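Local coordinates for protein cysteine synthase 3 (Entamoeba histolytica, PDB 6KR5) that probably catalyses the last step of cysteine synthesis, using pyridoxal-5'-phosphate to convert O-acetylserine and sulfide into cysteine and acetate, at residues 66-69 against 70-74; 215-219 against 220-224; 324-327 against 328-331. One frame throughout, in Å; residues are numbered along the deposited sequence.

Interaction 1. Residues 66-69 against 70-74; sequences IYQA and IKDGR
The carbonyls of Ile-66, Tyr-67 and Gln-68 accept from the amides of Ile-70, Lys-71 and Asp-72, three i to i+4 bonds that carry helix 58-72 into its last turn. There the pattern changes. Gly-73 takes a positive phi of 82°, which glycine tolerates easily; its N bonds back to Ile-70 O, and the N of Arg-74 makes a weak bond to Ala-69 O at 2.9 Å.

Around this end the polar side chains form a chain of contacts. Gln-68 is bent at its second torsion, and this brings its amide over the next turn, where NE2 gives a hydrogen to Asp-72 OD1 at 2.9 Å. The acceptor lies nearly in the amide plane, whereas the carboxylate is met on its syn side but well out of its own plane. The other oxygen, Asp-72 OD2, receives Arg-74 NH2 at 2.8 Å in a salt bridge whose N-H...O angle is nearly straight (173°). Arg-74 folds back at its third torsion to reach it, laying one guanidinium face over Ala-69 CA, with Gln-68 CG at the edge. Asp-164 is a second acidic partner of Arg-74 NH2.

Lys-71 runs the other way, across the Tyr-67 ring. Its CE stands 3.9 Å from the ring centroid, a CH-pi contact in which a long aliphatic chain suits a flat aromatic face, and a water held by Gln-68 NE2 also accepts weakly from Lys-71 NZ. On the buried side Ile-66 CG2 touches Ile-70 CD1 at 3.8 Å; these branched side chains meet Phe-100 of helix 88-100. Positive phi at Gly-73 and the bonds back into the last turn define a Schellman motif, here closing the C-terminal end of the helix.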
loop_
_atom_site.group_PDB
_atom_site.type_symbol
_atom_site.label_atom_id
_atom_site.label_comp_id
_atom_site.label_asym_id
_atom_site.label_seq_id
_atom_site.Cartn_x
_atom_site.Cartn_y
_atom_site.Cartn_z
ATOM N N ILE B 66 19.408 0.618 9.457
ATOM C CA ILE B 66 19.778 1.964 9.877
ATOM C C ILE B 66 19.657 2.122 11.389
ATOM O O ILE B 66 20.549 2.688 12.034
ATOM C CB ILE B 66 18.925 2.988 9.116
ATOM C CG1 ILE B 66 19.303 2.955 7.636
ATOM C CG2 ILE B 66 19.142 4.381 9.673
ATOM C CD1 ILE B 66 18.301 3.662 6.739
ATOM N N TYR B 67 18.572 1.611 11.976
ATOM C CA TYR B 67 18.353 1.742 13.415
ATOM C C TYR B 67 19.486 1.099 14.196
ATOM O O TYR B 67 20.037 1.700 15.126
ATOM C CB TYR B 67 17.022 1.100 13.786
ATOM C CG TYR B 67 16.541 1.348 15.196
ATOM C CD1 TYR B 67 16.749 2.569 15.822
ATOM C CD2 TYR B 67 15.836 0.372 15.879
ATOM C CE1 TYR B 67 16.286 2.796 17.104
ATOM C CE2 TYR B 67 15.372 0.586 17.160
ATOM C CZ TYR B 67 15.599 1.798 17.770
ATOM O OH TYR B 67 15.131 2.015 19.047
ATOM N N GLN B 68 19.841 -0.132 13.837
ATOM C CA GLN B 68 20.890 -0.808 14.591
ATOM C C GLN B 68 22.230 -0.115 14.405
ATOM O O GLN B 68 23.024 -0.019 15.353
ATOM C CB GLN B 68 20.988 -2.272 14.175
ATOM C CG GLN B 68 21.831 -3.094 15.159
ATOM C CD GLN B 68 21.167 -3.208 16.522
ATOM O OE1 GLN B 68 19.996 -3.561 16.622
ATOM N NE2 GLN B 68 21.912 -2.899 17.579
ATOM N N ALA B 69 22.501 0.386 13.194
ATOM C CA ALA B 69 23.768 1.075 12.962
ATOM C C ALA B 69 23.863 2.335 13.806
ATOM O O ALA B 69 24.934 2.653 14.336
ATOM C CB ALA B 69 23.945 1.407 11.481
ATOM N N ILE B 70 22.753 3.063 13.955
ATOM C CA ILE B 70 22.763 4.239 14.820
ATOM C C ILE B 70 23.008 3.832 16.265
ATOM O O ILE B 70 23.846 4.421 16.960
ATOM C CB ILE B 70 21.454 5.031 14.675
ATOM C CG1 ILE B 70 21.380 5.658 13.285
ATOM C CG2 ILE B 70 21.383 6.107 15.738
ATOM C CD1 ILE B 70 20.014 6.214 12.921
ATOM N N LYS B 71 22.297 2.804 16.732
ATOM C CA LYS B 71 22.441 2.370 18.120
ATOM C C LYS B 71 23.859 1.894 18.413
ATOM O O LYS B 71 24.385 2.133 19.509
ATOM C CB LYS B 71 21.429 1.266 18.432
ATOM C CG LYS B 71 19.986 1.761 18.498
ATOM C CD LYS B 71 19.055 0.739 19.141
ATOM C CE LYS B 71 18.901 -0.499 18.274
ATOM N NZ LYS B 71 17.796 -1.372 18.760
ATOM N N ASP B 72 24.493 1.220 17.448
ATOM C CA ASP B 72 25.842 0.682 17.606
ATOM C C ASP B 72 26.929 1.729 17.422
ATOM O O ASP B 72 28.101 1.441 17.712
ATOM C CB ASP B 72 26.093 -0.440 16.598
ATOM C CG ASP B 72 25.250 -1.670 16.858
ATOM O OD1 ASP B 72 24.513 -1.709 17.864
ATOM O OD2 ASP B 72 25.334 -2.607 16.032
ATOM N N GLY B 73 26.589 2.914 16.927
ATOM C CA GLY B 73 27.601 3.895 16.603
ATOM C C GLY B 73 28.270 3.698 15.264
ATOM O O GLY B 73 29.222 4.419 14.949
ATOM N N ARG B 74 27.802 2.746 14.453
ATOM C CA ARG B 74 28.365 2.570 13.124
ATOM C C ARG B 74 27.883 3.630 12.151
ATOM O O ARG B 74 28.549 3.875 11.136
ATOM C CB ARG B 74 28.036 1.179 12.587
ATOM C CG ARG B 74 28.907 0.099 13.201
ATOM C CD ARG B 74 28.522 -1.285 12.701
ATOM N NE ARG B 74 27.276 -1.747 13.299
ATOM C CZ ARG B 74 26.189 -2.072 12.605
ATOM N NH1 ARG B 74 26.188 -1.999 11.283
ATOM N NH2 ARG B 74 25.109 -2.479 13.239
HETATM O O HOH W 1 20.381 -3.032 19.975
#

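Interaction 2. Residues 215-219 against 220-224; sequences AVEPA and ESAVL
A buried carboxylate and a type I beta turn join the end of strand 212-218 to the loop that follows it, in a local contact where Glu-217 reaches across to the backbone of Leu-224. The chain reverses between the two segments, their end-to-end directions lying 149° apart.

Glu-217 OE1 accepts from Leu-224 N at 2.8 Å, with an N-H...O angle of 155°, through the syn lone pair. CG lies between the backbone N and the carbonyl carbon (chi1 60°), and the chain then runs extended, carrying the carboxylate from the strand to the loop. Glutamate has the length for this span, and a second acceptor: OE2 takes a hydrogen bond with Ser-225 OG, just beyond the segment. Two partners thus fix the rotation of the buried acid. The carboxylate passes closely over Ala-222, Glu-217 OE2 lying 3.3 Å from Ala-222 CB, where the side chain is a single methyl.

The beta turn, with Ala-219 and Glu-220 at its corners, is held by Ser-221 N, which bonds to Pro-218 O at 3.0 Å, coming from above the carbonyl plane. Ala-222 forms the centre of an inverse gamma turn, in which Val-223 N makes a weak bond to Ser-221 O. A water ties the same bend together by donating to Ala-219 O and accepting from Ala-222 N. Apolar contact is light: Leu-224 CD1 comes to 4.4 Å from Ala-215 CB. The Leu-224 side chain is about 9 Å from the bound pyridoxal-5'-phosphate.

Outside partners hold the loop as well, with Glu-220 OE1 bonded to Thr-259 OG1 and Ser-221 OG to Gly-230 N. Strand 212-218 runs between strands 186-190 and 253-257 in the mixed sheet; Val-216 packs on helix 279-292, while Leu-224 lies against Ile-254 of strand 253-257.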
loop_
_atom_site.group_PDB
_atom_site.type_symbol
_atom_site.label_atom_id
_atom_site.label_comp_id
_atom_site.label_asym_id
_atom_site.label_seq_id
_atom_site.Cartn_x
_atom_site.Cartn_y
_atom_site.Cartn_z
ATOM N N ALA B 215 12.542 -22.567 0.724
ATOM C CA ALA B 215 13.075 -21.444 -0.036
ATOM C C ALA B 215 12.648 -21.566 -1.494
ATOM O O ALA B 215 12.629 -22.668 -2.047
ATOM C CB ALA B 215 14.604 -21.404 0.059
ATOM N N VAL B 216 12.325 -20.431 -2.122
ATOM C CA VAL B 216 11.830 -20.391 -3.493
ATOM C C VAL B 216 12.766 -19.545 -4.344
ATOM O O VAL B 216 13.194 -18.464 -3.926
ATOM C CB VAL B 216 10.394 -19.830 -3.539
ATOM C CG1 VAL B 216 9.832 -19.794 -4.968
ATOM C CG2 VAL B 216 9.498 -20.631 -2.610
ATOM N N GLU B 217 13.090 -20.036 -5.533
ATOM C CA GLU B 217 13.966 -19.305 -6.435
ATOM C C GLU B 217 13.488 -19.518 -7.870
ATOM O O GLU B 217 12.741 -20.458 -8.142
ATOM C CB GLU B 217 15.432 -19.740 -6.269
ATOM C CG GLU B 217 15.714 -21.205 -6.548
ATOM C CD GLU B 217 17.203 -21.546 -6.434
ATOM O OE1 GLU B 217 18.028 -20.627 -6.228
ATOM O OE2 GLU B 217 17.540 -22.739 -6.566
ATOM N N PRO B 218 13.901 -18.649 -8.796
ATOM C CA PRO B 218 13.483 -18.841 -10.193
ATOM C C PRO B 218 14.079 -20.106 -10.786
ATOM O O PRO B 218 15.271 -20.392 -10.628
ATOM C CB PRO B 218 14.017 -17.588 -10.910
ATOM C CG PRO B 218 14.378 -16.607 -9.815
ATOM C CD PRO B 218 14.761 -17.462 -8.638
ATOM N N ALA B 219 13.238 -20.854 -11.501
ATOM C CA ALA B 219 13.742 -22.040 -12.186
ATOM C C ALA B 219 14.858 -21.687 -13.156
ATOM O O ALA B 219 15.757 -22.505 -13.392
ATOM C CB ALA B 219 12.607 -22.749 -12.922
ATOM N N GLU B 220 14.828 -20.476 -13.709
ATOM C CA GLU B 220 15.803 -20.028 -14.696
ATOM C C GLU B 220 17.112 -19.537 -14.081
ATOM O O GLU B 220 18.069 -19.273 -14.822
ATOM C CB GLU B 220 15.162 -18.931 -15.558
ATOM C CG GLU B 220 13.934 -19.400 -16.364
ATOM C CD GLU B 220 12.607 -19.366 -15.590
ATOM O OE1 GLU B 220 12.537 -18.689 -14.543
ATOM O OE2 GLU B 220 11.641 -20.034 -16.040
ATOM N N SER B 221 17.196 -19.425 -12.759
ATOM C CA SER B 221 18.426 -18.990 -12.084
ATOM C C SER B 221 18.488 -19.652 -10.710
ATOM O O SER B 221 18.514 -19.002 -9.667
ATOM C CB SER B 221 18.500 -17.471 -11.979
ATOM O OG SER B 221 19.832 -17.041 -11.724
ATOM N N ALA B 222 18.517 -20.980 -10.709
ATOM C CA ALA B 222 18.301 -21.748 -9.489
ATOM C C ALA B 222 19.641 -22.029 -8.804
ATOM O O ALA B 222 20.089 -23.171 -8.663
ATOM C CB ALA B 222 17.536 -23.025 -9.806
ATOM N N VAL B 223 20.272 -20.943 -8.346
ATOM C CA VAL B 223 21.636 -21.059 -7.831
ATOM C C VAL B 223 21.663 -21.741 -6.466
ATOM O O VAL B 223 22.656 -22.397 -6.119
ATOM C CB VAL B 223 22.346 -19.683 -7.790
ATOM C CG1 VAL B 223 22.360 -19.044 -9.166
ATOM C CG2 VAL B 223 21.744 -18.759 -6.748
ATOM N N LEU B 224 20.598 -21.613 -5.671
ATOM C CA LEU B 224 20.567 -22.343 -4.408
ATOM C C LEU B 224 20.544 -23.846 -4.650
ATOM O O LEU B 224 21.093 -24.614 -3.848
ATOM C CB LEU B 224 19.356 -21.923 -3.579
ATOM C CG LEU B 224 19.293 -20.440 -3.223
ATOM C CD1 LEU B 224 17.995 -20.172 -2.519
ATOM C CD2 LEU B 224 20.463 -20.039 -2.349
HETATM O O HOH W 2 18.721 -22.414 -13.299
#

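Interaction 3. Residues 324-327 against 328-331; sequences EGTK and QQVL
Reciprocal hydrogen bonds between Thr-326 and Gln-329 start helix 327-335. Thr-326 is the N-cap: its OG1 accepts from Gln-329 N at 3.2 Å, with an angle of 165°. The hydroxyl stands between the backbone N and the carbonyl carbon (chi1 64°), which aims it at the amide of Gln-329 in the first turn. In return Gln-329 OE1 accepts from Thr-326 N at 3.1 Å. The glutamine chain is extended beyond CG and runs back past the threonine hydroxyl, its CG 3.4 Å from Thr-326 OG1, and the N-H of Thr-326 approaches tilted out of the plane of the glutamine's carbonyl. This exchange is a capping box, with the glutamine amide as the neutral acceptor and threonine supplying a hydroxyl on a short, beta-branched side chain.

Backbone bonds of the regular helical kind follow at once: Val-330 N to Thr-326 O at 2.9 Å, and Leu-331 N to Lys-327 O at 2.8 Å.

Van der Waals contacts fill in the rest. Gly-325 brings its CA to 3.3 Å from Gln-329 OE1; a CB here would run into the glutamine's own CB, so the absence of a side chain lets the capping group lie close. Val-330 CG2 rests 3.5 Å from Thr-326 O. On the next face, Lys-327 CG meets Leu-331 CD1 at 3.9 Å, the apolar part of the lysine serving as a partner for leucine.

The charged end of that lysine goes elsewhere, bonding to Gly-31 O and forming a salt bridge with Asp-34. Together with Leu-331 and Gln-328, which touch His-35, it fastens this C-terminal helix to the loop that follows strand 26-28.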
loop_
_atom_site.group_PDB
_atom_site.type_symbol
_atom_site.label_atom_id
_atom_site.label_comp_id
_atom_site.label_asym_id
_atom_site.label_seq_id
_atom_site.Cartn_x
_atom_site.Cartn_y
_atom_site.Cartn_z
ATOM N N GLU B 324 -7.037 -16.887 -20.760
ATOM C CA GLU B 324 -8.373 -17.046 -21.320
ATOM C C GLU B 324 -9.226 -18.029 -20.538
ATOM O O GLU B 324 -10.459 -17.954 -20.610
ATOM C CB GLU B 324 -8.292 -17.521 -22.772
ATOM C CG GLU B 324 -7.762 -16.503 -23.760
ATOM C CD GLU B 324 -7.631 -17.089 -25.157
ATOM O OE1 GLU B 324 -8.599 -17.740 -25.629
ATOM O OE2 GLU B 324 -6.557 -16.908 -25.775
ATOM N N GLY B 325 -8.611 -18.946 -19.807
ATOM C CA GLY B 325 -9.356 -20.053 -19.249
ATOM C C GLY B 325 -10.042 -19.726 -17.940
ATOM O O GLY B 325 -9.857 -18.673 -17.328
ATOM N N THR B 326 -10.845 -20.683 -17.496
ATOM C CA THR B 326 -11.532 -20.590 -16.222
ATOM C C THR B 326 -10.549 -20.790 -15.080
ATOM O O THR B 326 -9.398 -21.193 -15.276
ATOM C CB THR B 326 -12.618 -21.659 -16.121
ATOM O OG1 THR B 326 -11.978 -22.941 -16.141
ATOM C CG2 THR B 326 -13.585 -21.557 -17.283
ATOM N N LYS B 327 -11.024 -20.538 -13.856
ATOM C CA LYS B 327 -10.178 -20.793 -12.694
ATOM C C LYS B 327 -9.663 -22.223 -12.688
ATOM O O LYS B 327 -8.478 -22.467 -12.435
ATOM C CB LYS B 327 -10.928 -20.512 -11.391
ATOM C CG LYS B 327 -10.050 -20.777 -10.181
ATOM C CD LYS B 327 -10.687 -20.312 -8.879
ATOM C CE LYS B 327 -11.358 -21.470 -8.164
ATOM N NZ LYS B 327 -11.967 -21.022 -6.887
ATOM N N GLN B 328 -10.526 -23.194 -12.994
ATOM C CA GLN B 328 -10.047 -24.568 -12.939
ATOM C C GLN B 328 -9.010 -24.837 -14.021
ATOM O O GLN B 328 -8.031 -25.553 -13.781
ATOM C CB GLN B 328 -11.212 -25.550 -13.029
ATOM C CG GLN B 328 -11.853 -25.810 -11.666
ATOM C CD GLN B 328 -10.823 -26.100 -10.572
ATOM O OE1 GLN B 328 -10.782 -25.421 -9.543
ATOM N NE2 GLN B 328 -9.998 -27.120 -10.790
ATOM N N GLN B 329 -9.186 -24.261 -15.213
ATOM C CA GLN B 329 -8.167 -24.443 -16.240
ATOM C C GLN B 329 -6.840 -23.856 -15.792
ATOM O O GLN B 329 -5.781 -24.458 -16.002
ATOM C CB GLN B 329 -8.603 -23.806 -17.553
ATOM C CG GLN B 329 -9.776 -24.540 -18.202
ATOM C CD GLN B 329 -10.161 -23.949 -19.540
ATOM O OE1 GLN B 329 -10.911 -22.965 -19.610
ATOM N NE2 GLN B 329 -9.655 -24.552 -20.614
ATOM N N VAL B 330 -6.879 -22.672 -15.182
ATOM C CA VAL B 330 -5.641 -22.031 -14.750
ATOM C C VAL B 330 -4.992 -22.826 -13.629
ATOM O O VAL B 330 -3.783 -23.079 -13.656
ATOM C CB VAL B 330 -5.907 -20.573 -14.329
ATOM C CG1 VAL B 330 -4.677 -20.003 -13.643
ATOM C CG2 VAL B 330 -6.247 -19.740 -15.542
ATOM N N LEU B 331 -5.771 -23.226 -12.621
ATOM C CA LEU B 331 -5.174 -23.957 -11.504
ATOM C C LEU B 331 -4.684 -25.334 -11.936
ATOM O O LEU B 331 -3.641 -25.795 -11.465
ATOM C CB LEU B 331 -6.164 -24.081 -10.352
ATOM C CG LEU B 331 -6.487 -22.765 -9.644
ATOM C CD1 LEU B 331 -7.426 -23.036 -8.487
ATOM C CD2 LEU B 331 -5.221 -22.086 -9.152
#

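The three contacts are local and lie in separate parts of the chain, touching one another nowhere. Interactions 1 and 3 finish one helix and start another: a glycine-based C-terminal finish in 66-74, an N-terminal cap in 324-331. They sit on opposite sides of the chain's centre, about 50 Å apart between centres, and mix exposed polar groups with a buried apolar side. Interaction 2 is the most internal, about 14 Å from the chain's centre, and joins a sheet strand to its loop. Its buried acid relies on neutral donors, a main-chain amide and a serine hydroxyl, whereas interaction 1 pairs charges and interaction 3 exchanges bonds between uncharged groups.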